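Local coordinates for protein nicotinamide-nucleotide adenylyltransferase NadR family / Ribosylnicotinamide kinase (Lactococcus lactis subsp. cremoris, PDB 6GYE) that probably phosphorylates nicotinamide riboside and may also adenylylate nicotinamide mononucleotide on the way to NAD+, at residues N115-L126 against G140-R150. Sequence-based numbering, arbitrary orientation.
Sequences NDLSVTFYVGEL and GNQYAVEIADR. With SO4 (sulfate ion), chain E.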
loop_
_atom_site.group_PDB
_atom_site.type_symbol
_atom_site.label_atom_id
_atom_site.label_comp_id
_atom_site.label_asym_id
_atom_site.label_seq_id
_atom_site.Cartn_x
_atom_site.Cartn_y
_atom_site.Cartn_z
ATOM N N ASN A 115 -16.136 35.418 6.221
ATOM C CA ASN A 115 -15.538 36.485 5.432
ATOM C C ASN A 115 -14.593 37.286 6.319
ATOM O O ASN A 115 -14.518 37.067 7.532
ATOM C CB ASN A 115 -16.614 37.410 4.846
ATOM C CG ASN A 115 -17.599 36.681 3.960
ATOM O OD1 ASN A 115 -17.258 35.693 3.313
ATOM N ND2 ASN A 115 -18.835 37.169 3.925
ATOM N N ASP A 116 -13.886 38.237 5.703
ATOM C CA ASP A 116 -12.884 39.048 6.401
ATOM C C ASP A 116 -11.836 38.167 7.080
ATOM O O ASP A 116 -11.555 38.295 8.274
ATOM C CB ASP A 116 -13.543 39.987 7.407
ATOM C CG ASP A 116 -14.706 40.731 6.812
ATOM O OD1 ASP A 116 -14.496 41.420 5.792
ATOM O OD2 ASP A 116 -15.829 40.606 7.346
ATOM N N LEU A 117 -11.267 37.249 6.307
ATOM C CA LEU A 117 -10.279 36.335 6.848
ATOM C C LEU A 117 -8.907 36.981 6.891
ATOM O O LEU A 117 -8.612 37.926 6.156
ATOM C CB LEU A 117 -10.181 35.074 6.004
ATOM C CG LEU A 117 -11.454 34.289 5.729
ATOM C CD1 LEU A 117 -11.053 33.111 4.866
ATOM C CD2 LEU A 117 -12.119 33.846 7.030
ATOM N N SER A 118 -8.057 36.432 7.749
ATOM C CA SER A 118 -6.620 36.679 7.729
ATOM C C SER A 118 -5.976 35.353 7.344
ATOM O O SER A 118 -5.962 34.409 8.141
ATOM C CB SER A 118 -6.112 37.194 9.073
ATOM O OG SER A 118 -4.710 37.430 9.029
ATOM N N VAL A 119 -5.499 35.266 6.108
ATOM C CA VAL A 119 -4.984 34.031 5.540
ATOM C C VAL A 119 -3.470 34.109 5.416
ATOM O O VAL A 119 -2.919 35.133 4.987
ATOM C CB VAL A 119 -5.629 33.756 4.171
ATOM C CG1 VAL A 119 -5.009 32.523 3.543
ATOM C CG2 VAL A 119 -7.119 33.564 4.331
ATOM N N THR A 120 -2.798 33.018 5.792
ATOM C CA THR A 120 -1.353 32.872 5.661
ATOM C C THR A 120 -1.037 31.651 4.800
ATOM O O THR A 120 -1.469 30.540 5.113
ATOM C CB THR A 120 -0.682 32.752 7.032
ATOM O OG1 THR A 120 -1.042 33.876 7.836
ATOM C CG2 THR A 120 0.835 32.693 6.899
ATOM N N PHE A 121 -0.285 31.861 3.723
ATOM C CA PHE A 121 0.234 30.781 2.890
ATOM C C PHE A 121 1.604 30.328 3.404
ATOM O O PHE A 121 2.517 31.145 3.537
ATOM C CB PHE A 121 0.360 31.253 1.437
ATOM C CG PHE A 121 -0.954 31.479 0.739
ATOM C CD1 PHE A 121 -1.671 30.414 0.221
ATOM C CD2 PHE A 121 -1.464 32.757 0.590
ATOM C CE1 PHE A 121 -2.873 30.620 -0.421
ATOM C CE2 PHE A 121 -2.678 32.975 -0.060
ATOM C CZ PHE A 121 -3.374 31.912 -0.566
ATOM N N TYR A 122 1.756 29.031 3.674
ATOM C CA TYR A 122 3.055 28.452 4.027
ATOM C C TYR A 122 3.652 27.845 2.763
ATOM O O TYR A 122 3.157 26.837 2.260
ATOM C CB TYR A 122 2.918 27.428 5.159
ATOM C CG TYR A 122 2.322 28.072 6.405
ATOM C CD1 TYR A 122 3.133 28.696 7.356
ATOM C CD2 TYR A 122 0.938 28.109 6.601
ATOM C CE1 TYR A 122 2.586 29.323 8.477
ATOM C CE2 TYR A 122 0.386 28.730 7.718
ATOM C CZ TYR A 122 1.211 29.333 8.655
ATOM O OH TYR A 122 0.645 29.952 9.754
ATOM N N VAL A 123 4.726 28.459 2.265
ATOM C CA VAL A 123 5.270 28.216 0.932
ATOM C C VAL A 123 6.742 27.856 1.043
ATOM O O VAL A 123 7.484 28.484 1.804
ATOM C CB VAL A 123 5.078 29.455 0.031
ATOM C CG1 VAL A 123 5.859 29.322 -1.259
ATOM C CG2 VAL A 123 3.606 29.642 -0.266
ATOM N N GLY A 124 7.172 26.863 0.265
ATOM C CA GLY A 124 8.520 26.340 0.385
ATOM C C GLY A 124 9.531 26.670 -0.701
ATOM O O GLY A 124 10.702 26.313 -0.561
ATOM N N GLU A 125 9.102 27.321 -1.785
ATOM C CA GLU A 125 9.966 27.736 -2.887
ATOM C C GLU A 125 9.806 29.229 -3.116
ATOM O O GLU A 125 8.688 29.747 -3.088
ATOM C CB GLU A 125 9.629 27.007 -4.197
ATOM C CG GLU A 125 10.161 25.601 -4.319
ATOM C CD GLU A 125 9.085 24.579 -4.046
ATOM O OE1 GLU A 125 7.923 24.995 -3.839
ATOM O OE2 GLU A 125 9.393 23.365 -4.033
ATOM N N LEU A 126 10.921 29.924 -3.343
ATOM C CA LEU A 126 10.849 31.378 -3.464
ATOM C C LEU A 126 10.005 31.805 -4.656
ATOM O O LEU A 126 9.376 32.867 -4.618
ATOM C CB LEU A 126 12.246 31.994 -3.592
ATOM C CG LEU A 126 13.267 32.021 -2.451
ATOM C CD1 LEU A 126 12.835 33.024 -1.387
ATOM C CD2 LEU A 126 13.504 30.641 -1.843
ATOM N N GLY A 140 -11.929 40.993 0.178
ATOM C CA GLY A 140 -12.207 41.272 1.568
ATOM C C GLY A 140 -11.315 40.553 2.561
ATOM O O GLY A 140 -11.453 40.793 3.768
ATOM N N ASN A 141 -10.424 39.671 2.102
ATOM C CA ASN A 141 -9.472 38.988 2.972
ATOM C C ASN A 141 -8.129 39.708 3.039
ATOM O O ASN A 141 -7.727 40.429 2.124
ATOM C CB ASN A 141 -9.222 37.557 2.503
ATOM C CG ASN A 141 -10.409 36.665 2.699
ATOM O OD1 ASN A 141 -11.231 36.880 3.594
ATOM N ND2 ASN A 141 -10.513 35.651 1.858
ATOM N N GLN A 142 -7.425 39.463 4.140
ATOM C CA GLN A 142 -6.045 39.874 4.331
ATOM C C GLN A 142 -5.144 38.664 4.097
ATOM O O GLN A 142 -5.348 37.603 4.697
ATOM C CB GLN A 142 -5.839 40.430 5.740
ATOM C CG GLN A 142 -4.489 41.109 5.961
ATOM C CD GLN A 142 -4.175 41.345 7.435
ATOM O OE1 GLN A 142 -4.424 40.482 8.286
ATOM N NE2 GLN A 142 -3.662 42.531 7.747
ATOM N N TYR A 143 -4.178 38.816 3.198
ATOM C CA TYR A 143 -3.298 37.738 2.779
ATOM C C TYR A 143 -1.853 38.022 3.125
ATOM O O TYR A 143 -1.378 39.153 2.996
ATOM C CB TYR A 143 -3.393 37.497 1.282
ATOM C CG TYR A 143 -4.709 36.916 0.876
ATOM C CD1 TYR A 143 -4.985 35.569 1.118
ATOM C CD2 TYR A 143 -5.683 37.697 0.262
ATOM C CE1 TYR A 143 -6.191 35.010 0.756
ATOM C CE2 TYR A 143 -6.903 37.145 -0.112
ATOM C CZ TYR A 143 -7.148 35.796 0.144
ATOM O OH TYR A 143 -8.342 35.216 -0.203
ATOM N N ALA A 144 -1.159 36.972 3.548
ATOM C CA ALA A 144 0.271 37.019 3.772
ATOM C C ALA A 144 0.850 35.699 3.290
ATOM O O ALA A 144 0.205 34.651 3.366
ATOM C CB ALA A 144 0.617 37.265 5.253
ATOM N N VAL A 145 2.075 35.759 2.791
ATOM C CA VAL A 145 2.813 34.587 2.356
ATOM C C VAL A 145 4.007 34.470 3.280
ATOM O O VAL A 145 4.699 35.461 3.530
ATOM C CB VAL A 145 3.245 34.688 0.883
ATOM C CG1 VAL A 145 4.260 33.621 0.557
ATOM C CG2 VAL A 145 2.045 34.542 -0.014
ATOM N N GLU A 146 4.221 33.282 3.807
ATOM C CA GLU A 146 5.292 33.001 4.745
ATOM C C GLU A 146 6.136 31.864 4.193
ATOM O O GLU A 146 5.616 30.787 3.890
ATOM C CB GLU A 146 4.676 32.615 6.102
ATOM C CG GLU A 146 5.607 32.111 7.176
ATOM C CD GLU A 146 4.929 32.046 8.550
ATOM O OE1 GLU A 146 3.990 32.847 8.795
ATOM O OE2 GLU A 146 5.345 31.199 9.387
ATOM N N ILE A 147 7.430 32.091 4.095
ATOM C CA ILE A 147 8.340 31.091 3.562
ATOM C C ILE A 147 8.704 30.135 4.683
ATOM O O ILE A 147 9.109 30.558 5.773
ATOM C CB ILE A 147 9.592 31.756 2.962
ATOM C CG1 ILE A 147 9.210 32.600 1.748
ATOM C CG2 ILE A 147 10.683 30.730 2.670
ATOM C CD1 ILE A 147 9.997 33.837 1.637
ATOM N N ALA A 148 8.508 28.850 4.437
ATOM C CA ALA A 148 8.898 27.801 5.361
ATOM C C ALA A 148 9.968 26.959 4.691
ATOM O O ALA A 148 9.909 26.709 3.486
ATOM C CB ALA A 148 7.704 26.928 5.749
ATOM N N ASP A 149 10.928 26.497 5.469
ATOM C CA ASP A 149 11.972 25.654 4.916
ATOM C C ASP A 149 11.422 24.239 4.768
ATOM O O ASP A 149 10.970 23.635 5.746
ATOM C CB ASP A 149 13.198 25.692 5.817
ATOM C CG ASP A 149 14.416 25.126 5.156
ATOM O OD1 ASP A 149 14.241 24.417 4.141
ATOM O OD2 ASP A 149 15.546 25.420 5.629
ATOM N N ARG A 150 11.393 23.739 3.537
ATOM C CA ARG A 150 10.844 22.425 3.250
ATOM C C ARG A 150 11.922 21.417 2.907
ATOM O O ARG A 150 11.602 20.251 2.652
ATOM C CB ARG A 150 9.831 22.493 2.097
ATOM C CG ARG A 150 8.520 23.192 2.418
ATOM C CD ARG A 150 7.638 22.373 3.343
ATOM N NE ARG A 150 6.882 21.299 2.684
ATOM C CZ ARG A 150 5.571 21.355 2.428
ATOM N NH1 ARG A 150 4.938 20.328 1.847
ATOM N NH2 ARG A 150 4.883 22.448 2.751
HETATM S S SO4 E . 5.990 17.015 -0.662
HETATM O O1 SO4 E . 6.206 17.590 0.661
HETATM O O2 SO4 E . 5.642 15.593 -0.566
HETATM O O3 SO4 E . 4.911 17.796 -1.255
HETATM O O4 SO4 E . 7.193 17.102 -1.488
#
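The side chain of N141 stands in for a backbone carbonyl: its OD1 accepts the amide of L117 at 2.7 Å, the donor tilted from the carbonyl plane, just before the regular pairing of two parallel strands begins. G140 O, the acceptor expected by analogy with V119 N to Q142 O, is 4.4 Å from L117 N. The strands, 118-123 and 142-147, are joined through helix 126-133 as a beta-alpha-beta unit, and 142-147 is the outermost strand at one end of a five-stranded parallel sheet of order 3-2-1-4-5, consistent with the Rossmann-like fold of nucleotidyltransferases. Their axes approach to 4.6 Å at 23°, and seven backbone hydrogen bonds link them, from Q142 N to L117 O through to A148 N to V123 O. N141 is held at both ends of its amide. With CG set beside the backbone N (chi1 -69°), OD1 faces L117, while ND2 donates an almost straight hydrogen bond to Y143 OH, 3.0 Å away and in the amide plane; that hydroxyl also bonds D139. With an alanine here, L117 N would probably be left without its acceptor and the Y143 hydroxyl would lose its amide donor.

On the face carrying V119, F121, V123, Y143 and V145, CD1 of Y143 touches V119 CB at 3.6 Å and meets F121 CE2, the two aromatic side chains crossing at a slant, and V145 CG2 meets F121 CB; L132 of the connecting helix covers F121 and V145. On the other face, E146, extended beyond CG, runs alongside Y122, its carboxylate plane turned 69° from the ring. OE2 reaches CE1 at the ring edge, 3.5 Å away, whereas T120 CG2 lies over one ring face, offset toward the rim. Beyond the strands, R150 CG packs on G124 CA, and NH1 of the bent arginine, bonded to F20 O, also donates a hydrogen bond to O1 of a sulfate, probably from the crystallisation liquor, 3.2 Å away and in the guanidinium plane.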